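Local coordinates for protein endo-1,3-beta-glucanase, family GH16 (PDB 4CRQ) that probably hydrolyses internal beta-1,3-glucosidic bonds of laminarin-type glucans through its family GH16 catalytic module, at residues D9-D12 against D18-F21; N28-G31 against Y37-R40; T53-N58 against Q63-R68; V148-S151 against Y156-Y159. The protein carries 1 engineered substitution. All coordinates share one frame; numbering follows the deposited sequence.

Contact 1 of 4, residues D9-D12 against D18-F21; sequences DEFD and DWVF. With CA (calcium ion), chain C.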
loop_
_atom_site.group_PDB
_atom_site.type_symbol
_atom_site.label_atom_id
_atom_site.label_comp_id
_atom_site.label_asym_id
_atom_site.label_seq_id
_atom_site.Cartn_x
_atom_site.Cartn_y
_atom_site.Cartn_z
ATOM N N ASP A 9 -1.349 -11.582 9.437
ATOM C CA ASP A 9 -2.268 -12.348 8.615
ATOM C C ASP A 9 -1.338 -13.168 7.726
ATOM O O ASP A 9 -0.631 -12.595 6.886
ATOM C CB ASP A 9 -3.259 -11.519 7.771
ATOM C CG ASP A 9 -4.406 -12.394 7.238
ATOM O OD1 ASP A 9 -4.217 -13.643 7.114
ATOM O OD2 ASP A 9 -5.487 -11.857 6.960
ATOM N N GLU A 10 -1.316 -14.488 7.922
ATOM C CA GLU A 10 -0.463 -15.427 7.164
ATOM C C GLU A 10 -1.158 -15.976 5.907
ATOM O O GLU A 10 -0.513 -16.669 5.116
ATOM C CB GLU A 10 -0.050 -16.614 8.055
ATOM C CG GLU A 10 0.722 -16.204 9.307
ATOM C CD GLU A 10 2.046 -15.505 9.017
ATOM O OE1 GLU A 10 2.800 -16.000 8.141
ATOM O OE2 GLU A 10 2.344 -14.478 9.667
ATOM N N PHE A 11 -2.459 -15.692 5.739
ATOM C CA PHE A 11 -3.226 -16.181 4.576
ATOM C C PHE A 11 -3.103 -17.708 4.380
ATOM O O PHE A 11 -2.983 -18.175 3.243
ATOM C CB PHE A 11 -2.819 -15.377 3.300
ATOM C CG PHE A 11 -3.010 -13.889 3.452
ATOM C CD1 PHE A 11 -4.296 -13.344 3.564
ATOM C CD2 PHE A 11 -1.902 -13.036 3.514
ATOM C CE1 PHE A 11 -4.470 -11.970 3.718
ATOM C CE2 PHE A 11 -2.060 -11.638 3.649
ATOM C CZ PHE A 11 -3.360 -11.118 3.768
ATOM N N ASP A 12 -3.130 -18.486 5.480
ATOM C CA ASP A 12 -2.942 -19.944 5.352
ATOM C C ASP A 12 -3.932 -20.603 4.394
ATOM O O ASP A 12 -3.522 -21.305 3.462
ATOM C CB ASP A 12 -2.983 -20.655 6.712
ATOM C CG ASP A 12 -1.816 -20.294 7.615
ATOM O OD1 ASP A 12 -0.736 -19.865 7.155
ATOM O OD2 ASP A 12 -1.987 -20.461 8.840
ATOM N N ASP A 18 -9.595 -9.333 9.785
ATOM C CA ASP A 18 -9.342 -7.879 9.968
ATOM C C ASP A 18 -9.355 -7.037 8.700
ATOM O O ASP A 18 -9.007 -5.870 8.733
ATOM C CB ASP A 18 -8.060 -7.677 10.801
ATOM C CG ASP A 18 -8.185 -8.297 12.162
ATOM O OD1 ASP A 18 -9.183 -7.987 12.845
ATOM O OD2 ASP A 18 -7.312 -9.101 12.548
ATOM N N TRP A 19 -9.788 -7.641 7.599
ATOM C CA TRP A 19 -9.851 -6.931 6.326
ATOM C C TRP A 19 -11.237 -6.592 5.853
ATOM O O TRP A 19 -12.157 -7.410 5.944
ATOM C CB TRP A 19 -9.172 -7.765 5.251
ATOM C CG TRP A 19 -7.721 -8.063 5.533
ATOM C CD1 TRP A 19 -7.187 -9.218 6.100
ATOM C CD2 TRP A 19 -6.555 -7.194 5.257
ATOM N NE1 TRP A 19 -5.815 -9.129 6.189
ATOM C CE2 TRP A 19 -5.373 -7.944 5.708
ATOM C CE3 TRP A 19 -6.379 -5.911 4.698
ATOM C CZ2 TRP A 19 -4.074 -7.422 5.595
ATOM C CZ3 TRP A 19 -5.071 -5.397 4.596
ATOM C CH2 TRP A 19 -3.944 -6.141 5.034
ATOM N N VAL A 20 -11.364 -5.373 5.336
ATOM C CA VAL A 20 -12.565 -4.818 4.702
ATOM C C VAL A 20 -12.208 -4.624 3.240
ATOM O O VAL A 20 -11.105 -4.124 2.919
ATOM C CB VAL A 20 -12.954 -3.464 5.359
ATOM C CG1 VAL A 20 -14.067 -2.732 4.610
ATOM C CG2 VAL A 20 -13.337 -3.693 6.816
ATOM N N PHE A 21 -13.120 -4.988 2.348
ATOM C CA PHE A 21 -12.895 -4.872 0.899
ATOM C C PHE A 21 -13.595 -3.646 0.375
ATOM O O PHE A 21 -14.747 -3.396 0.715
ATOM C CB PHE A 21 -13.391 -6.140 0.205
ATOM C CG PHE A 21 -12.638 -7.356 0.648
ATOM C CD1 PHE A 21 -13.037 -8.057 1.807
ATOM C CD2 PHE A 21 -11.510 -7.799 -0.062
ATOM C CE1 PHE A 21 -12.333 -9.180 2.248
ATOM C CE2 PHE A 21 -10.803 -8.933 0.380
ATOM C CZ PHE A 21 -11.213 -9.618 1.533
HETATM CA CA CA C . 1.368 -17.272 3.887
HETATM O O HOH W 1 -6.861 -10.447 9.251
HETATM O O HOH W 2 2.792 -17.168 5.733
HETATM O O HOH W 3 0.342 -19.412 4.902
HETATM O O HOH W 4 2.490 -19.473 3.321
#
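Asp9 and Trp19 meet through their side chains across backbones that stay well apart, the nearest CA atoms of the two segments, those of Asp9 and Asp18, being 8.5 Å from each other. The main bond runs from Trp19 NE1 to Asp9 OD2 at 2.9 Å. The oxygen lies close to the indole plane, at the ring edge. It is met on its anti side, and the bond is clearly bent, with an N-H...O angle of 134°. Asp9 CG stands anti to the backbone N (chi1 -165°), which carries the carboxylate toward the tryptophan. Water 1 donates to the same OD2 and accepts from Asp18 N at 3.0 Å. The backbone N of Gly16 also donates to OD2, so three donors hold this buried oxygen. The other oxygen, Asp9 OD1, accepts from Phe11 N at 3.0 Å and closes an Asx turn. In the GH16 jelly roll, this turn ends strand 4-9, and Trp19 precedes strand 20-22. Trp19 packs on Ile198, Leu200 and Val227 in the core. With an alanine in place of Asp9, the N-H groups of Trp19 and Phe11 are likely to lose their acceptor, setting the loop free to shift. Phe11 and Trp19 meet obliquely, their ring planes 31° apart, and Phe11 CZ lies 4.2 Å from Trp19 CZ2. Between the two residues of the turn, Glu10 turns its carbonyl to the calcium ion, with Glu10 O 2.3 Å from the metal. Gly48 and Asp225 also bind the ion. Water 2, another calcium ligand, donates to Glu10 OE1 at 2.7 Å.

Contact 2 of 4, residues N28-G31 against Y37-R40; sequences NGWG and YYRR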
loop_
_atom_site.group_PDB
_atom_site.type_symbol
_atom_site.label_atom_id
_atom_site.label_comp_id
_atom_site.label_asym_id
_atom_site.label_seq_id
_atom_site.Cartn_x
_atom_site.Cartn_y
_atom_site.Cartn_z
ATOM N N ASN A 28 -13.154 10.252 -8.568
ATOM C CA ASN A 28 -12.159 10.521 -9.631
ATOM C C ASN A 28 -11.066 9.422 -9.684
ATOM O O ASN A 28 -9.849 9.726 -9.683
ATOM C CB ASN A 28 -11.520 11.911 -9.462
ATOM C CG ASN A 28 -12.490 13.059 -9.671
ATOM O OD1 ASN A 28 -12.352 14.092 -9.026
ATOM N ND2 ASN A 28 -13.464 12.896 -10.562
ATOM N N GLY A 29 -11.504 8.160 -9.714
ATOM C CA GLY A 29 -10.564 7.031 -9.780
ATOM C C GLY A 29 -9.641 7.013 -8.569
ATOM O O GLY A 29 -8.422 7.146 -8.725
ATOM N N TRP A 30 -10.237 6.889 -7.386
ATOM C CA TRP A 30 -9.522 6.804 -6.095
ATOM C C TRP A 30 -8.573 7.963 -5.932
ATOM O O TRP A 30 -7.489 7.824 -5.379
ATOM C CB TRP A 30 -8.866 5.416 -5.934
ATOM C CG TRP A 30 -9.965 4.396 -5.827
ATOM C CD1 TRP A 30 -10.512 3.638 -6.855
ATOM C CD2 TRP A 30 -10.711 4.033 -4.640
ATOM N NE1 TRP A 30 -11.508 2.837 -6.387
ATOM C CE2 TRP A 30 -11.686 3.027 -5.071
ATOM C CE3 TRP A 30 -10.673 4.417 -3.302
ATOM C CZ2 TRP A 30 -12.575 2.438 -4.191
ATOM C CZ3 TRP A 30 -11.576 3.820 -2.409
ATOM C CH2 TRP A 30 -12.502 2.846 -2.841
ATOM N N GLY A 31 -9.015 9.117 -6.435
ATOM C CA GLY A 31 -8.280 10.393 -6.401
ATOM C C GLY A 31 -7.065 10.497 -7.308
ATOM O O GLY A 31 -6.329 11.486 -7.222
ATOM N N TYR A 37 -12.098 -0.924 -11.546
ATOM C CA TYR A 37 -13.231 -0.996 -10.653
ATOM C C TYR A 37 -12.913 -2.112 -9.613
ATOM O O TYR A 37 -12.762 -3.275 -10.010
ATOM C CB TYR A 37 -14.497 -1.312 -11.445
ATOM C CG TYR A 37 -15.811 -1.280 -10.683
ATOM C CD1 TYR A 37 -16.139 -2.256 -9.689
ATOM C CD2 TYR A 37 -16.766 -0.289 -10.965
ATOM C CE1 TYR A 37 -17.362 -2.216 -8.998
ATOM C CE2 TYR A 37 -17.988 -0.251 -10.275
ATOM C CZ TYR A 37 -18.282 -1.212 -9.311
ATOM O OH TYR A 37 -19.480 -1.143 -8.659
ATOM N N TYR A 38 -12.777 -1.780 -8.316
ATOM C CA TYR A 38 -12.464 -2.806 -7.328
ATOM C C TYR A 38 -13.664 -3.677 -7.028
ATOM O O TYR A 38 -14.790 -3.199 -6.945
ATOM C CB TYR A 38 -11.964 -2.127 -6.079
ATOM C CG TYR A 38 -10.558 -1.514 -6.176
ATOM C CD1 TYR A 38 -9.466 -2.286 -6.627
ATOM C CD2 TYR A 38 -10.319 -0.180 -5.789
ATOM C CE1 TYR A 38 -8.172 -1.770 -6.690
ATOM C CE2 TYR A 38 -9.037 0.363 -5.855
ATOM C CZ TYR A 38 -7.972 -0.437 -6.302
ATOM O OH TYR A 38 -6.693 0.056 -6.365
ATOM N N ARG A 39 -13.403 -4.975 -6.884
ATOM C CA ARG A 39 -14.444 -5.982 -6.493
ATOM C C ARG A 39 -13.891 -6.968 -5.498
ATOM O O ARG A 39 -12.673 -7.226 -5.460
ATOM C CB ARG A 39 -14.951 -6.731 -7.736
ATOM C CG ARG A 39 -15.426 -5.774 -8.867
ATOM C CD ARG A 39 -16.295 -6.517 -9.878
ATOM N NE ARG A 39 -17.565 -6.947 -9.263
ATOM C CZ ARG A 39 -18.235 -8.077 -9.560
ATOM N NH1 ARG A 39 -17.762 -8.936 -10.480
ATOM N NH2 ARG A 39 -19.386 -8.356 -8.953
ATOM N N ARG A 40 -14.789 -7.539 -4.700
ATOM C CA ARG A 40 -14.413 -8.552 -3.733
ATOM C C ARG A 40 -13.833 -9.786 -4.455
ATOM O O ARG A 40 -12.861 -10.385 -3.956
ATOM C CB ARG A 40 -15.625 -8.969 -2.879
ATOM C CG ARG A 40 -15.403 -10.172 -1.968
ATOM C CD ARG A 40 -14.384 -9.860 -0.880
ATOM N NE ARG A 40 -14.096 -10.994 0.007
ATOM C CZ ARG A 40 -13.217 -11.960 -0.273
ATOM N NH1 ARG A 40 -12.510 -11.994 -1.423
ATOM N NH2 ARG A 40 -13.044 -12.924 0.627
#
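Tyr38 CD2 and CE2 lie over one face of the Trp30 indole, and the two ring planes are inclined at 59°. The pair joins the short, weakly bonded helical turn 29-33 to strand 36-38, which runs parallel to strand 62-70 in the GH16 beta-sandwich. The rings meet obliquely, and their centroids, taken on the five-membered ring of Trp30, lie 4.9 Å apart. Tyr38 CD2 sits 3.1 Å above the indole plane, offset toward the rim. Both rings have CG anti to the carbonyl carbon. For Tyr38 (chi1 -72°) this sends the ring from the strand toward the indole. No hydrogen bond links the segments. The indole N-H is instead given to Gly24 O, whose residue also bonds to the Tyr38 backbone. This shared partner ties the loop before the helical turn to the strand. Arg68 touches both aromatic side chains, and the Tyr38 hydroxyl makes a weak hydrogen bond with Asn201 ND2. An acetate ion, probably from the crystallisation liquor, has its nearest atom about 4 Å from the Trp30 side chain. The closest approach of the two rings is Trp30 NE1 to Tyr38 CD2, at 3.3 Å.

Contact 3 of 4, residues T53-N58 against Q63-R68; sequences TAKHEN and QYTSAR. With ACT (acetate ion), chain F.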
loop_
_atom_site.group_PDB
_atom_site.type_symbol
_atom_site.label_atom_id
_atom_site.label_comp_id
_atom_site.label_asym_id
_atom_site.label_seq_id
_atom_site.Cartn_x
_atom_site.Cartn_y
_atom_site.Cartn_z
ATOM N N THR A 53 -5.822 -10.070 -7.991
ATOM C CA THR A 53 -5.733 -10.222 -9.442
ATOM C C THR A 53 -6.342 -9.037 -10.176
ATOM O O THR A 53 -7.511 -8.720 -9.946
ATOM C CB THR A 53 -6.430 -11.538 -9.912
ATOM O OG1 THR A 53 -5.883 -12.656 -9.203
ATOM C CG2 THR A 53 -6.250 -11.756 -11.432
ATOM N N ALA A 54 -5.549 -8.385 -11.035
ATOM C CA ALA A 54 -6.038 -7.327 -11.929
ATOM C C ALA A 54 -6.439 -7.999 -13.240
ATOM O O ALA A 54 -5.651 -8.788 -13.790
ATOM C CB ALA A 54 -4.973 -6.257 -12.175
ATOM N N LYS A 55 -7.646 -7.704 -13.728
ATOM C CA LYS A 55 -8.186 -8.349 -14.916
ATOM C C LYS A 55 -8.618 -7.336 -15.912
ATOM O O LYS A 55 -9.039 -6.228 -15.550
ATOM C CB LYS A 55 -9.442 -9.185 -14.546
ATOM C CG LYS A 55 -9.266 -10.315 -13.501
ATOM C CD LYS A 55 -10.591 -11.022 -13.117
ATOM C CE LYS A 55 -10.445 -11.936 -11.905
ATOM N NZ LYS A 55 -11.731 -12.664 -11.657
ATOM N N HIS A 56 -8.519 -7.733 -17.176
ATOM C CA HIS A 56 -9.145 -7.008 -18.252
ATOM C C HIS A 56 -10.574 -7.530 -18.250
ATOM O O HIS A 56 -10.833 -8.643 -18.710
ATOM C CB HIS A 56 -8.408 -7.242 -19.564
ATOM C CG HIS A 56 -9.040 -6.538 -20.730
ATOM N ND1 HIS A 56 -8.823 -6.888 -22.021
ATOM C CD2 HIS A 56 -9.928 -5.473 -20.760
ATOM C CE1 HIS A 56 -9.528 -6.085 -22.829
ATOM N NE2 HIS A 56 -10.207 -5.215 -22.067
ATOM N N GLU A 57 -11.502 -6.737 -17.709
ATOM C CA GLU A 57 -12.882 -7.153 -17.512
ATOM C C GLU A 57 -13.769 -5.936 -17.494
ATOM O O GLU A 57 -13.567 -5.054 -16.652
ATOM C CB GLU A 57 -13.018 -7.927 -16.168
ATOM C CG GLU A 57 -14.463 -8.271 -15.791
ATOM C CD GLU A 57 -14.666 -8.744 -14.364
ATOM O OE1 GLU A 57 -13.664 -8.906 -13.625
ATOM O OE2 GLU A 57 -15.866 -8.953 -13.992
ATOM N N ASN A 58 -14.748 -5.890 -18.398
ATOM C CA ASN A 58 -15.664 -4.745 -18.460
ATOM C C ASN A 58 -16.645 -4.828 -17.294
ATOM O O ASN A 58 -17.343 -5.841 -17.143
ATOM C CB ASN A 58 -16.355 -4.695 -19.830
ATOM C CG ASN A 58 -15.374 -4.458 -20.970
ATOM O OD1 ASN A 58 -14.454 -3.654 -20.858
ATOM N ND2 ASN A 58 -15.574 -5.156 -22.081
ATOM N N GLN A 63 -12.931 -0.806 -17.679
ATOM C CA GLN A 63 -12.500 -1.994 -18.429
ATOM C C GLN A 63 -11.531 -2.869 -17.629
ATOM O O GLN A 63 -11.020 -3.839 -18.191
ATOM C CB GLN A 63 -11.988 -1.648 -19.844
ATOM C CG GLN A 63 -10.590 -1.145 -19.920
ATOM C CD GLN A 63 -10.143 -0.752 -21.307
ATOM O OE1 GLN A 63 -10.158 -1.522 -22.274
ATOM N NE2 GLN A 63 -9.717 0.465 -21.396
ATOM N N TYR A 64 -11.296 -2.559 -16.344
ATOM C CA TYR A 64 -10.419 -3.389 -15.482
ATOM C C TYR A 64 -11.078 -3.591 -14.140
ATOM O O TYR A 64 -11.791 -2.707 -13.671
ATOM C CB TYR A 64 -9.030 -2.744 -15.244
ATOM C CG TYR A 64 -8.384 -2.305 -16.562
ATOM C CD1 TYR A 64 -7.826 -3.256 -17.454
ATOM C CD2 TYR A 64 -8.347 -0.948 -16.938
ATOM C CE1 TYR A 64 -7.242 -2.857 -18.670
ATOM C CE2 TYR A 64 -7.761 -0.533 -18.153
ATOM C CZ TYR A 64 -7.221 -1.496 -19.005
ATOM O OH TYR A 64 -6.656 -1.139 -20.200
ATOM N N THR A 65 -10.805 -4.737 -13.543
ATOM C CA THR A 65 -11.182 -4.996 -12.155
ATOM C C THR A 65 -9.938 -5.391 -11.380
ATOM O O THR A 65 -8.979 -5.920 -11.953
ATOM C CB THR A 65 -12.270 -6.091 -12.019
ATOM O OG1 THR A 65 -11.792 -7.293 -12.648
ATOM C CG2 THR A 65 -13.621 -5.629 -12.632
ATOM N N SER A 66 -9.950 -5.138 -10.064
ATOM C CA SER A 66 -8.855 -5.545 -9.191
ATOM C C SER A 66 -9.425 -5.533 -7.771
ATOM O O SER A 66 -10.664 -5.472 -7.617
ATOM C CB SER A 66 -7.667 -4.590 -9.346
ATOM O OG SER A 66 -6.521 -5.108 -8.664
ATOM N N ALA A 67 -8.563 -5.587 -6.751
ATOM C CA ALA A 67 -9.013 -5.538 -5.367
ATOM C C ALA A 67 -8.232 -4.531 -4.553
ATOM O O ALA A 67 -7.080 -4.241 -4.855
ATOM C CB ALA A 67 -8.913 -6.908 -4.713
ATOM N N ARG A 68 -8.898 -3.999 -3.534
ATOM C CA ARG A 68 -8.338 -3.067 -2.571
ATOM C C ARG A 68 -8.920 -3.452 -1.215
ATOM O O ARG A 68 -10.144 -3.546 -1.058
ATOM C CB ARG A 68 -8.671 -1.610 -2.941
ATOM C CG ARG A 68 -8.244 -0.582 -1.884
ATOM C CD ARG A 68 -8.307 0.830 -2.469
ATOM N NE ARG A 68 -8.306 1.875 -1.435
ATOM C CZ ARG A 68 -7.890 3.139 -1.620
ATOM N NH1 ARG A 68 -7.388 3.524 -2.804
ATOM N NH2 ARG A 68 -7.958 4.004 -0.617
HETATM C C ACT F . -10.364 4.595 2.456
HETATM O O ACT F . -10.017 3.774 1.581
HETATM O OXT ACT F . -11.439 4.564 3.119
HETATM C CH3 ACT F . -9.411 5.693 2.712
HETATM O O HOH W 5 -12.298 -3.533 -22.735
#
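Lys55 and Thr65 face each other as an antiparallel hydrogen-bonded pair. Lys55 N donates to Thr65 O at 2.8 Å, and Thr65 N donates to Lys55 O at 3.1 Å. Farther along, Glu57 N donates to Gln63 O at 3.0 Å, but from above the carbonyl plane and at a bent angle of 141°. The Thr65 hydroxyl donates to Glu57 OE1 at 2.7 Å, approaching from above the carboxylate plane. Thr65 OG1 lies between the backbone N and the carbonyl carbon (chi1 57°), on the side of Glu57, and it also accepts from Asn42 ND2. These bonds join strands 49-59 and 62-70 in a beta hairpin of the GH16 beta-sandwich. On the face opposite Lys55 and Thr65, His56 and Tyr64 form a non-hydrogen-bonded pair. Near the hairpin end, water 5 links three side chains: it lies 2.8 Å from His56 NE2 and donates to Asn58 OD1 and Gln63 OE1. The Tyr64 hydroxyl bonds to Gln215 NE2, and Ser66 OG to Met202 O. At the far end, Arg68 NE forms a salt bridge with Glu22. Arg68 NH2 donates to an acetate oxygen at 3.0 Å, and Lys70 NZ binds the same acetate.

Contact 4 of 4, residues V148-S151 against Y156-Y159; sequences VGVS and YHIY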
loop_
_atom_site.group_PDB
_atom_site.type_symbol
_atom_site.label_atom_id
_atom_site.label_comp_id
_atom_site.label_asym_id
_atom_site.label_seq_id
_atom_site.Cartn_x
_atom_site.Cartn_y
_atom_site.Cartn_z
ATOM N N VAL A 148 14.372 2.513 -4.448
ATOM C CA VAL A 148 15.503 1.604 -4.363
ATOM C C VAL A 148 15.392 0.615 -5.516
ATOM O O VAL A 148 14.278 0.189 -5.874
ATOM C CB VAL A 148 15.575 0.872 -2.977
ATOM C CG1 VAL A 148 14.335 0.002 -2.668
ATOM C CG2 VAL A 148 16.872 0.064 -2.842
ATOM N N GLY A 149 16.530 0.239 -6.089
ATOM C CA GLY A 149 16.549 -0.760 -7.156
ATOM C C GLY A 149 16.156 -2.130 -6.607
ATOM O O GLY A 149 16.614 -2.521 -5.532
ATOM N N VAL A 150 15.297 -2.839 -7.333
ATOM C CA VAL A 150 14.886 -4.207 -6.991
ATOM C C VAL A 150 15.069 -4.975 -8.310
ATOM O O VAL A 150 14.269 -4.749 -9.241
ATOM C CB VAL A 150 13.436 -4.271 -6.430
ATOM C CG1 VAL A 150 13.004 -5.718 -6.166
ATOM C CG2 VAL A 150 13.280 -3.423 -5.165
ATOM N N SER A 151 16.078 -5.867 -8.395
ATOM C CA SER A 151 16.437 -6.599 -9.641
ATOM C C SER A 151 15.293 -7.396 -10.296
ATOM O O SER A 151 15.067 -7.317 -11.526
ATOM C CB SER A 151 17.635 -7.548 -9.404
ATOM O OG SER A 151 18.732 -6.914 -8.762
ATOM N N TYR A 156 9.758 -13.030 -4.510
ATOM C CA TYR A 156 9.378 -12.464 -3.208
ATOM C C TYR A 156 10.478 -11.528 -2.675
ATOM O O TYR A 156 11.677 -11.804 -2.827
ATOM C CB TYR A 156 9.100 -13.526 -2.152
ATOM C CG TYR A 156 7.788 -14.217 -2.405
ATOM C CD1 TYR A 156 6.569 -13.646 -1.969
ATOM C CD2 TYR A 156 7.752 -15.453 -3.084
ATOM C CE1 TYR A 156 5.351 -14.284 -2.206
ATOM C CE2 TYR A 156 6.554 -16.104 -3.328
ATOM C CZ TYR A 156 5.350 -15.541 -2.889
ATOM O OH TYR A 156 4.189 -16.256 -3.152
ATOM N N HIS A 157 10.037 -10.428 -2.054
ATOM C CA HIS A 157 10.899 -9.530 -1.286
ATOM C C HIS A 157 10.182 -9.132 -0.029
ATOM O O HIS A 157 8.943 -9.213 0.036
ATOM C CB HIS A 157 11.276 -8.297 -2.093
ATOM C CG HIS A 157 12.107 -8.620 -3.312
ATOM N ND1 HIS A 157 13.458 -8.740 -3.265
ATOM C CD2 HIS A 157 11.735 -8.875 -4.628
ATOM C CE1 HIS A 157 13.921 -9.047 -4.506
ATOM N NE2 HIS A 157 12.875 -9.131 -5.332
ATOM N N ILE A 158 10.933 -8.687 0.970
ATOM C CA ILE A 158 10.342 -8.179 2.215
ATOM C C ILE A 158 10.298 -6.648 2.122
ATOM O O ILE A 158 11.345 -6.001 1.945
ATOM C CB ILE A 158 11.165 -8.573 3.458
ATOM C CG1 ILE A 158 11.504 -10.094 3.460
ATOM C CG2 ILE A 158 10.458 -8.098 4.744
ATOM C CD1 ILE A 158 10.325 -11.076 3.470
ATOM N N TYR A 159 9.091 -6.072 2.245
ATOM C CA TYR A 159 8.938 -4.610 2.230
ATOM C C TYR A 159 8.525 -4.175 3.616
ATOM O O TYR A 159 7.529 -4.705 4.137
ATOM C CB TYR A 159 7.881 -4.207 1.222
ATOM C CG TYR A 159 8.268 -4.626 -0.182
ATOM C CD1 TYR A 159 9.161 -3.838 -0.934
ATOM C CD2 TYR A 159 7.762 -5.818 -0.762
ATOM C CE1 TYR A 159 9.532 -4.216 -2.211
ATOM C CE2 TYR A 159 8.132 -6.201 -2.064
ATOM C CZ TYR A 159 9.019 -5.394 -2.792
ATOM O OH TYR A 159 9.423 -5.700 -4.080
#
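His157 is gripped at both ring nitrogens, and its ring face receives Val150. Its ND1 hydrogen-bonds to Asp173 OD2 and its NE2 to Asp152 O, just beyond Ser151, while Asp173 OD1 also accepts from the backbone N of Ile158. The two ring bonds fix the rotation of the imidazole, and one carboxylate holds both the ring and the strand. No hydrogen bond joins the two segments directly, and their nearest CA atoms, in Val150 and His157, are 8.8 Å apart. Val150 CG1 fills the gap. It makes a CH-pi contact, 3.7 Å from the centroid of the His157 ring and 20° off the ring normal. Its nearest ring atom is NE2, with Val150 CG1 to His157 NE2 at 3.5 Å. CG1 is anti to the backbone N of Val150 (chi1 176°), and this branch rather than CG2 is the one over the imidazole. The contact spans the connection between strands 141-149 and 156-163 of the GH16 beta-sandwich. Strand 156-163 pairs there with strands 80-87 and 167-172. Were His157 replaced by a leucine, Asp173 OD2 and Asp152 O would probably lose their ring partner, and the Val150 methyl the flat face it rests on. Tyr159 reaches the same methyl from its hydroxyl end, with Tyr159 OH 4.1 Å from Val150 CG1. Val172 and Thr128 touch both Val150 and Tyr159, so the valine is buried among neighbouring strands.

Overall arrangement
The four contacts follow one another along the chain. Contacts 2 and 3 are the closest pair, with centres about 10 Å apart. Backbone bonds join them: Tyr37 N lies 2.8 Å from Tyr64 O, and Arg39 N lies 2.9 Å from Ser66 O. Contact 1 meets contact 2 where Phe21 forms a cation-pi pair with Arg40. Its other end reaches the calcium ion. Contact 4 touches none of the others. Its nearest atoms are about 9 Å from contact 1 but about 17 Å from contact 2, which lies on the opposite side of the chain's centre. Its Tyr159 side chain is about 14 Å from the calcium ion. The acetate bound by Arg68 of contact 3 lies away from the calcium site.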